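Local coordinates for aminotransferase class-III (Sphaerobacter thermophilus DSM 20745, PDB 6K8H), which is a class-III aminotransferase (omega-transaminase), modelled here as a dimer with (5-hydroxy-4,6-dimethylpyridin-3-yl)methyl dihydrogen phosphate bound, at residues H103-L107 and M325-L329; I135-R139 and Y158-E162. The contacts are given in a common frame with arbitrary orientation. Numbering follows the deposited sequence.

Contact 1: residues H103-L107 and M325-L329; sequences HEIAL and MVAGL
Two helices that lie side by side at a small angle illustrate how apolar packing and one water can share an interface. Residues 103-107 belong to helix 102-114 and 325-329 to helix 322-334. The segments run in nearly the same direction, with an angle of 26° and axes 9.0 Å apart at closest approach; H103 CA lies 5.7 Å from M325 CA and L107 CA 5.4 Å from L329 CA. H103, chi1 m, starts the contact with its CB 3.7 Å from M325 CB and its ND1 3.4 Å from V326 CG2. Its carbonyl accepts a hydrogen bond from a water (2.7 Å to H103 O), which also donates weakly to M325 O (2.9 Å). E104 points away, yet its CA meets M325 SD at 3.8 Å, because the m,m methionine folds over the backbone there; E104 also packs on T35 of the second subunit. A106 sets its CB 3.9 Å from L329 CD2. L107, in the t,p rotamer, reaches across: CD2 is 3.9 Å from M325 CE, and CD1 is 4.2 Å from L329 CD1 and 4.0 Å from G328 C. L107 and M325 both also touch F123 on strand 120-124. The direct contacts are thus mainly van der Waals packing of aliphatic and thioether groups, plus the H103 imidazole against V326, with L107 lying against bare backbone at G328; the water adds a polar bridge, weak on the M325 O side.

Contact 2: residues I135-R139 and Y158-E162; sequences IKAAR and YDFAE
A short helical turn set against a long helix shows how buried charges can be shared between aromatic packing and a subunit interface. Residues 135-139 are regular helix, with R139 N hydrogen-bonded to I135 O at 3.0 Å; 158-162 begins as loop at Y158 (phi/psi -66/129) and coils into a weakly bonded helical turn, I135 CA lying 8.4 Å from A161 CA. Y158, whose CA-to-CB bond points toward the helix, has chi1 t; I135 CD1 meets its ring edge, 3.7 Å from Y158 CE2, and K136 CG is 4.2 Å from Y158 OH. That hydroxyl hydrogen-bonds to D159 of the second subunit, while R139 NH2 merely lies 3.6 Å from Y158 OH. F160, chi1 m, turns one ring face to the guanidinium in a cation-pi contact: R139 CZ is 4.8 Å from the F160 ring centroid, 16° off the normal, with R139 NH2 3.4 Å from F160 CD2. A161 closes the contact, its CB 4.1 Å from I135 CD1. Outside the two segments, R139 and K136 form salt bridges to D159 and E162 of the second subunit, respectively, and the same pairs recur with the chains exchanged, so the bridges run in both directions across the dimer interface. Within the chain, I135 and F160 both rest on I147 of strand 146-150, and Y158 and A161 touch M132 and V131, respectively, about one turn earlier on helix 127-142.

In the fold
Both contacts lie in the class-III aminotransferase part of the chain, and the residues of contact 2 fall between the two segments of contact 1. They do not touch: their centres are 26 Å apart and their nearest atoms about 17 Å. A bound (5-hydroxy-4,6-dimethylpyridin-3-yl)methyl dihydrogen phosphate lies about 8 Å from the side chain of A161 in contact 2, and one lies about 13 Å from that of M325 in contact 1. Each contact also meets the second subunit, contact 1 by packing and contact 2 through intersubunit salt bridges, a hydrogen bond and packing. Together they illustrate one principle: two separate parts of one fold can reach the same dimer partner through quite different chemistry.

Contact 1: residues H103-L107 and M325-L329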
# COMPACT_ATOMS: atom_id res chain seq x y z
N HIS B 103 18.91 -6.70 -1.92
CA HIS B 103 17.77 -7.58 -2.20
C HIS B 103 16.84 -6.98 -3.24
O HIS B 103 16.30 -7.70 -4.10
CB HIS B 103 17.02 -7.86 -0.89
CG HIS B 103 17.89 -8.37 0.21
ND1 HIS B 103 18.38 -9.66 0.25
CD2 HIS B 103 18.37 -7.76 1.33
CE1 HIS B 103 19.11 -9.83 1.34
NE2 HIS B 103 19.12 -8.69 2.01
N GLU B 104 16.66 -5.65 -3.19
CA GLU B 104 15.81 -4.95 -4.18
C GLU B 104 16.44 -5.12 -5.56
O GLU B 104 15.72 -5.33 -6.52
CB GLU B 104 15.60 -3.48 -3.79
CG GLU B 104 16.83 -2.61 -3.92
CD GLU B 104 16.70 -1.23 -3.29
OE1 GLU B 104 16.25 -1.16 -2.14
OE2 GLU B 104 17.06 -0.25 -3.97
N ILE B 105 17.77 -5.04 -5.64
CA ILE B 105 18.46 -5.23 -6.91
C ILE B 105 18.23 -6.63 -7.44
O ILE B 105 18.02 -6.83 -8.63
CB ILE B 105 19.96 -4.93 -6.78
CG1 ILE B 105 20.16 -3.52 -6.20
CG2 ILE B 105 20.63 -5.07 -8.15
CD1 ILE B 105 21.61 -3.19 -5.91
N ALA B 106 18.31 -7.63 -6.55
CA ALA B 106 18.18 -9.02 -6.99
C ALA B 106 16.79 -9.27 -7.60
O ALA B 106 16.67 -9.86 -8.69
CB ALA B 106 18.43 -9.96 -5.82
N LEU B 107 15.74 -8.80 -6.91
CA LEU B 107 14.39 -9.02 -7.45
C LEU B 107 14.17 -8.22 -8.74
O LEU B 107 13.53 -8.71 -9.68
CB LEU B 107 13.32 -8.68 -6.42
CG LEU B 107 11.91 -9.12 -6.84
CD1 LEU B 107 11.89 -10.56 -7.36
CD2 LEU B 107 10.88 -8.96 -5.71
N MET B 325 11.34 -8.59 -0.48
CA MET B 325 12.24 -8.80 -1.61
C MET B 325 12.78 -10.23 -1.63
O MET B 325 12.84 -10.86 -2.69
CB MET B 325 13.40 -7.80 -1.56
CG MET B 325 12.95 -6.35 -1.72
SD MET B 325 12.22 -5.95 -3.33
CE MET B 325 10.47 -6.21 -3.01
N VAL B 326 13.15 -10.76 -0.46
CA VAL B 326 13.68 -12.11 -0.36
C VAL B 326 12.58 -13.15 -0.63
O VAL B 326 12.79 -14.12 -1.37
CB VAL B 326 14.35 -12.29 1.01
CG1 VAL B 326 14.50 -13.73 1.35
CG2 VAL B 326 15.72 -11.57 1.01
N ALA B 327 11.40 -12.95 -0.05
CA ALA B 327 10.31 -13.89 -0.29
C ALA B 327 9.88 -13.88 -1.76
O ALA B 327 9.61 -14.93 -2.34
CB ALA B 327 9.13 -13.56 0.62
N GLY B 328 9.85 -12.69 -2.37
CA GLY B 328 9.54 -12.61 -3.79
C GLY B 328 10.59 -13.25 -4.67
O GLY B 328 10.27 -13.94 -5.63
N LEU B 329 11.87 -13.01 -4.36
CA LEU B 329 12.95 -13.66 -5.11
C LEU B 329 12.82 -15.17 -5.07
O LEU B 329 12.94 -15.85 -6.10
CB LEU B 329 14.32 -13.21 -4.58
CG LEU B 329 15.46 -13.63 -5.52
CD1 LEU B 329 15.32 -12.91 -6.86
CD2 LEU B 329 16.83 -13.38 -4.91
O HOH W 1 15.62 -10.24 -3.31

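Contact 2: residues I135-R139 and Y158-E162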
# COMPACT_ATOMS: atom_id res chain seq x y z
N ILE B 135 -0.06 5.38 -13.01
CA ILE B 135 -0.85 6.52 -13.48
C ILE B 135 -0.10 7.82 -13.27
O ILE B 135 -0.07 8.70 -14.15
CB ILE B 135 -2.22 6.53 -12.77
CG1 ILE B 135 -3.10 5.42 -13.36
CG2 ILE B 135 -2.87 7.93 -12.87
CD1 ILE B 135 -4.25 5.00 -12.46
N LYS B 136 0.50 7.97 -12.09
CA LYS B 136 1.27 9.20 -11.76
C LYS B 136 2.48 9.35 -12.69
O LYS B 136 2.75 10.45 -13.14
CB LYS B 136 1.61 9.21 -10.27
CG LYS B 136 0.41 9.45 -9.36
CD LYS B 136 0.64 9.14 -7.91
CE LYS B 136 1.88 9.78 -7.33
NZ LYS B 136 1.57 11.04 -6.62
N ALA B 137 3.16 8.24 -12.97
CA ALA B 137 4.30 8.31 -13.88
C ALA B 137 3.86 8.77 -15.25
O ALA B 137 4.54 9.60 -15.88
CB ALA B 137 5.00 6.95 -13.97
N ALA B 138 2.73 8.26 -15.73
CA ALA B 138 2.23 8.65 -17.05
C ALA B 138 1.86 10.12 -17.09
O ALA B 138 2.12 10.81 -18.08
CB ALA B 138 1.03 7.79 -17.44
N ARG B 139 1.23 10.62 -16.02
CA ARG B 139 0.95 12.05 -15.96
C ARG B 139 2.24 12.86 -16.01
O ARG B 139 2.32 13.88 -16.71
CB ARG B 139 0.14 12.40 -14.71
CG ARG B 139 -1.31 11.90 -14.71
CD ARG B 139 -2.21 12.83 -13.89
NE ARG B 139 -3.44 12.17 -13.43
CZ ARG B 139 -3.59 11.62 -12.22
NH1 ARG B 139 -2.59 11.65 -11.35
NH2 ARG B 139 -4.73 11.05 -11.88
N TYR B 158 -7.43 3.00 -5.63
CA TYR B 158 -7.06 4.36 -6.03
C TYR B 158 -8.20 5.04 -6.79
O TYR B 158 -8.71 4.49 -7.77
CB TYR B 158 -5.81 4.29 -6.90
CG TYR B 158 -5.30 5.61 -7.44
CD1 TYR B 158 -5.17 6.73 -6.62
CD2 TYR B 158 -4.89 5.72 -8.76
CE1 TYR B 158 -4.67 7.93 -7.11
CE2 TYR B 158 -4.39 6.92 -9.27
CZ TYR B 158 -4.29 8.02 -8.44
OH TYR B 158 -3.79 9.21 -8.94
N ASP B 159 -8.56 6.26 -6.36
CA ASP B 159 -9.75 6.96 -6.86
C ASP B 159 -9.93 6.86 -8.38
O ASP B 159 -11.00 6.47 -8.88
CB ASP B 159 -9.68 8.45 -6.49
CG ASP B 159 -9.71 8.70 -5.00
OD1 ASP B 159 -8.90 8.09 -4.29
OD2 ASP B 159 -10.52 9.54 -4.54
N PHE B 160 -8.91 7.25 -9.13
CA PHE B 160 -9.03 7.32 -10.58
C PHE B 160 -9.10 5.93 -11.21
O PHE B 160 -9.80 5.74 -12.21
CB PHE B 160 -7.87 8.14 -11.15
CG PHE B 160 -7.82 9.55 -10.62
CD1 PHE B 160 -8.64 10.53 -11.16
CD2 PHE B 160 -6.99 9.88 -9.57
CE1 PHE B 160 -8.61 11.82 -10.66
CE2 PHE B 160 -6.97 11.17 -9.06
CZ PHE B 160 -7.78 12.14 -9.62
N ALA B 161 -8.40 4.95 -10.63
CA ALA B 161 -8.38 3.60 -11.19
C ALA B 161 -9.66 2.82 -10.93
O ALA B 161 -9.94 1.86 -11.65
CB ALA B 161 -7.18 2.83 -10.63
N GLU B 162 -10.45 3.22 -9.94
CA GLU B 162 -11.62 2.44 -9.58
C GLU B 162 -12.92 2.95 -10.22
O GLU B 162 -13.96 2.28 -10.07
CB GLU B 162 -11.76 2.38 -8.06
CG GLU B 162 -12.15 3.69 -7.44
CD GLU B 162 -12.36 3.60 -5.94
OE1 GLU B 162 -12.09 2.52 -5.37
OE2 GLU B 162 -12.78 4.60 -5.34